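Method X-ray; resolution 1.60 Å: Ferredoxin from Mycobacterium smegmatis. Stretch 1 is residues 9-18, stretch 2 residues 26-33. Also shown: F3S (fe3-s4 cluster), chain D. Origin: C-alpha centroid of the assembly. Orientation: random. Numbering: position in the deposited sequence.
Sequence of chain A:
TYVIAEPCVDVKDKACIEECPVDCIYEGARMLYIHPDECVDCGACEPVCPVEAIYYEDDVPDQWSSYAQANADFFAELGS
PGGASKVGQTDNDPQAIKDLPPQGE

Stretch 1, residues 9-18: VDVKDKACIE
Stretch 2 (26-33) YEGARMLY

Residues 26-33 form a hairpin. Strand residues Tyr26 and Tyr33 exchange a reciprocal backbone pair, Tyr26 N to Tyr33 O and Tyr33 N to Tyr26 O, each 2.8 Å, and Gly28 N reaches Met31 O at 2.9 Å, closing the turn through Ala29 (phi/psi -64/-39) and Arg30 (-100/-30). Gly28 (-103/-177) suits its place because a CB there would lie 2.7 Å from Tyr33 CE1. Residues 9-14 run as a loop past this turn, with Val9 CA 4.8 Å from Met31 CA, and lead into a weakly bonded helix at about 15-18, where Ile17 CA lies 8.3 Å from Tyr26 CA. Phi is positive at Asp10 (58/24), Lys12 (47/58) and Lys14 (72/18). At the cluster, Lys14 N comes within 3.3 Å of F3S S1, Asp13 N within 3.5 Å of F3S S4, and Ala15 N within 3.5 Å of F3S S2.

Gly28 O, Ala29 O and Arg30 O receive no backbone bond from within the hairpin; the loop donates to all three, and a water also donates to Ala29 O. Arg30 O accepts from Asp10 N at 2.9 Å and 170°, and Val9 CA adds a CA-H...O contact to Arg30 O at 3.3 Å. The Arg30 side chain leaves its backbone pointing away, but chi1 to chi3 all in m fold its end back to Asp10 (chi1 m). The result is a two-pronged salt bridge: Arg30 NE to Asp10 OD1 at 2.8 Å, with OD1 at the guanidinium edge, and Arg30 NH2 to Asp10 OD2 at 3.0 Å. Water 1 donates to both Asp10 OD1 (2.7 Å) and Ala29 O (3.0 Å), so OD1 serves two donors.

Lys12, pointing toward the hairpin with chi m, t, p, t, lays its aliphatic part along the turn, CG lying 3.7 Å from Met31 CA and 3.8 Å from Leu32 CD1. Its ammonium then finds three acceptors: Lys12 NZ donates to Gly28 O at 3.1 Å and, weakly, to Glu27 OE2 at 3.1 Å and Ala29 O at 3.3 Å. Lys14 (m, t, t, t) starts sideways, yet its long chain brings NZ to Glu27 OE1 at 3.0 Å and OE2 at 2.9 Å, both weak. The extended Glu27 (t, t, chi3 -6°) thus balances two lysine charges.

Apolar contacts complete the interface, which buries 557 Å². Val9 (t) sets CG2 3.7 Å from Met31 SD (Met31 p, t, m). Leu32 (m, p) points toward the loop, its CD2 3.3 Å from Ile17 CG2 (Ile17 p, t) and 4.1 Å from Cys16 SG. Cys16 (p) binds the cluster through SG, 2.4 Å from F3S FE1; Leu32 CD1 lies 3.7 Å from F3S S1, an apolar neighbour for the sulfide.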

# COMPACT_ATOMS: atom_id res chain seq x y z
N VAL A 9 7.98 3.77 -1.70
CA VAL A 9 7.81 5.18 -2.13
C VAL A 9 8.77 5.51 -3.27
O VAL A 9 9.98 5.31 -3.15
CB VAL A 9 7.99 6.19 -0.97
CG1 VAL A 9 8.03 7.65 -1.52
CG2 VAL A 9 6.87 6.00 0.06
N ASP A 10 8.18 5.95 -4.38
CA ASP A 10 8.89 6.27 -5.63
C ASP A 10 9.69 5.08 -6.20
O ASP A 10 10.67 5.27 -6.95
CB ASP A 10 9.78 7.51 -5.46
CG ASP A 10 9.00 8.75 -4.99
OD1 ASP A 10 7.76 8.85 -5.20
OD2 ASP A 10 9.66 9.67 -4.45
N VAL A 11 9.27 3.86 -5.83
CA VAL A 11 9.78 2.63 -6.44
C VAL A 11 8.62 1.97 -7.20
O VAL A 11 8.70 1.79 -8.42
CB VAL A 11 10.43 1.68 -5.39
CG1 VAL A 11 10.94 0.38 -6.04
CG2 VAL A 11 11.55 2.38 -4.69
N LYS A 12 7.55 1.62 -6.49
CA LYS A 12 6.34 1.06 -7.12
C LYS A 12 6.62 -0.06 -8.15
O LYS A 12 6.23 0.05 -9.32
CB LYS A 12 5.47 2.17 -7.73
CG LYS A 12 4.78 3.05 -6.67
CD LYS A 12 4.30 4.39 -7.20
CE LYS A 12 3.30 4.27 -8.32
NZ LYS A 12 2.91 5.61 -8.90
N ASP A 13 7.28 -1.13 -7.72
CA ASP A 13 7.63 -2.22 -8.65
C ASP A 13 6.40 -2.91 -9.24
O ASP A 13 6.42 -3.32 -10.43
CB ASP A 13 8.53 -3.24 -7.96
CG ASP A 13 8.96 -4.34 -8.89
OD1 ASP A 13 9.90 -4.12 -9.68
OD2 ASP A 13 8.35 -5.41 -8.84
N LYS A 14 5.36 -3.04 -8.40
CA LYS A 14 4.04 -3.58 -8.73
C LYS A 14 4.02 -5.11 -8.97
O LYS A 14 3.06 -5.63 -9.50
CB LYS A 14 3.40 -2.81 -9.92
CG LYS A 14 3.06 -1.36 -9.63
CD LYS A 14 2.47 -0.73 -10.88
CE LYS A 14 2.67 0.77 -10.95
NZ LYS A 14 1.79 1.39 -12.01
N ALA A 15 5.03 -5.83 -8.50
CA ALA A 15 4.99 -7.28 -8.50
C ALA A 15 3.84 -7.81 -7.63
O ALA A 15 3.22 -8.83 -7.94
CB ALA A 15 6.31 -7.82 -7.99
N CYS A 16 3.59 -7.12 -6.51
CA CYS A 16 2.57 -7.49 -5.50
C CYS A 16 1.15 -7.60 -6.05
O CYS A 16 0.40 -8.51 -5.67
CB CYS A 16 2.58 -6.50 -4.35
SG CYS A 16 2.27 -4.78 -4.85
N ILE A 17 0.77 -6.68 -6.94
CA ILE A 17 -0.61 -6.64 -7.43
C ILE A 17 -0.98 -7.92 -8.18
O ILE A 17 -2.12 -8.38 -8.08
CB ILE A 17 -0.93 -5.34 -8.23
CG1 ILE A 17 -0.10 -5.20 -9.49
CG2 ILE A 17 -0.71 -4.12 -7.33
CD1 ILE A 17 -0.68 -4.15 -10.48
N GLU A 18 -0.03 -8.50 -8.90
CA GLU A 18 -0.24 -9.79 -9.55
C GLU A 18 -0.80 -10.83 -8.59
O GLU A 18 -1.72 -11.58 -8.93
CB GLU A 18 1.07 -10.30 -10.16
CG GLU A 18 2.01 -9.20 -10.62
N TYR A 26 -3.98 -0.87 -4.02
CA TYR A 26 -4.37 0.28 -4.83
C TYR A 26 -3.21 1.26 -5.03
O TYR A 26 -2.40 1.45 -4.12
CB TYR A 26 -5.52 1.04 -4.18
CG TYR A 26 -6.85 0.30 -4.04
CD1 TYR A 26 -7.97 0.68 -4.78
CD2 TYR A 26 -7.01 -0.78 -3.15
CE1 TYR A 26 -9.22 0.01 -4.64
CE2 TYR A 26 -8.25 -1.43 -2.99
CZ TYR A 26 -9.35 -1.03 -3.74
OH TYR A 26 -10.56 -1.69 -3.60
N GLU A 27 -3.18 1.90 -6.19
CA GLU A 27 -2.05 2.76 -6.56
C GLU A 27 -2.29 4.25 -6.33
O GLU A 27 -3.27 4.81 -6.83
CB GLU A 27 -1.69 2.55 -8.03
CG GLU A 27 -0.37 3.20 -8.42
CD GLU A 27 0.03 2.97 -9.85
OE1 GLU A 27 -0.67 2.20 -10.55
OE2 GLU A 27 1.03 3.58 -10.30
N GLY A 28 -1.38 4.88 -5.60
CA GLY A 28 -1.33 6.35 -5.45
C GLY A 28 -0.21 6.92 -6.32
O GLY A 28 0.45 6.20 -7.06
N ALA A 29 -0.02 8.23 -6.24
CA ALA A 29 1.08 8.91 -6.91
C ALA A 29 2.46 8.48 -6.40
O ALA A 29 3.40 8.38 -7.20
CB ALA A 29 0.92 10.43 -6.75
N ARG A 30 2.59 8.26 -5.09
CA ARG A 30 3.88 7.98 -4.45
C ARG A 30 4.17 6.51 -4.14
O ARG A 30 5.34 6.11 -4.08
CB ARG A 30 3.99 8.74 -3.11
CG ARG A 30 3.86 10.24 -3.21
CD ARG A 30 4.92 10.88 -4.10
NE ARG A 30 6.30 10.73 -3.64
CZ ARG A 30 6.89 11.45 -2.68
NH1 ARG A 30 6.22 12.39 -2.01
NH2 ARG A 30 8.17 11.24 -2.38
N MET A 31 3.13 5.72 -3.89
CA MET A 31 3.29 4.30 -3.51
C MET A 31 1.97 3.56 -3.75
O MET A 31 0.99 4.16 -4.19
CB MET A 31 3.74 4.15 -2.03
CG MET A 31 2.80 4.75 -1.01
SD MET A 31 3.42 4.72 0.70
CE MET A 31 3.32 2.99 1.13
N LEU A 32 1.99 2.24 -3.51
CA LEU A 32 0.78 1.43 -3.43
C LEU A 32 0.36 1.26 -1.95
O LEU A 32 1.16 1.45 -1.05
CB LEU A 32 0.95 0.07 -4.09
CG LEU A 32 0.62 0.12 -5.58
CD1 LEU A 32 1.67 0.99 -6.28
CD2 LEU A 32 0.52 -1.27 -6.20
N TYR A 33 -0.93 0.95 -1.76
CA TYR A 33 -1.59 0.90 -0.44
C TYR A 33 -2.51 -0.32 -0.37
O TYR A 33 -3.28 -0.59 -1.31
CB TYR A 33 -2.42 2.17 -0.21
CG TYR A 33 -1.66 3.49 -0.32
CD1 TYR A 33 -1.46 4.12 -1.57
CD2 TYR A 33 -1.17 4.12 0.81
CE1 TYR A 33 -0.77 5.35 -1.65
CE2 TYR A 33 -0.49 5.34 0.73
CZ TYR A 33 -0.30 5.94 -0.50
OH TYR A 33 0.39 7.14 -0.54
FE1 F3S D . 4.38 -3.63 -4.59
FE3 F3S D . 5.56 -1.35 -3.92
FE4 F3S D . 6.87 -3.64 -3.68
S1 F3S D . 4.28 -1.60 -5.61
S2 F3S D . 6.07 -4.96 -5.29
S3 F3S D . 5.02 -2.95 -2.61
S4 F3S D . 7.67 -1.57 -4.29
O HOH W 1 6.33 8.05 -7.40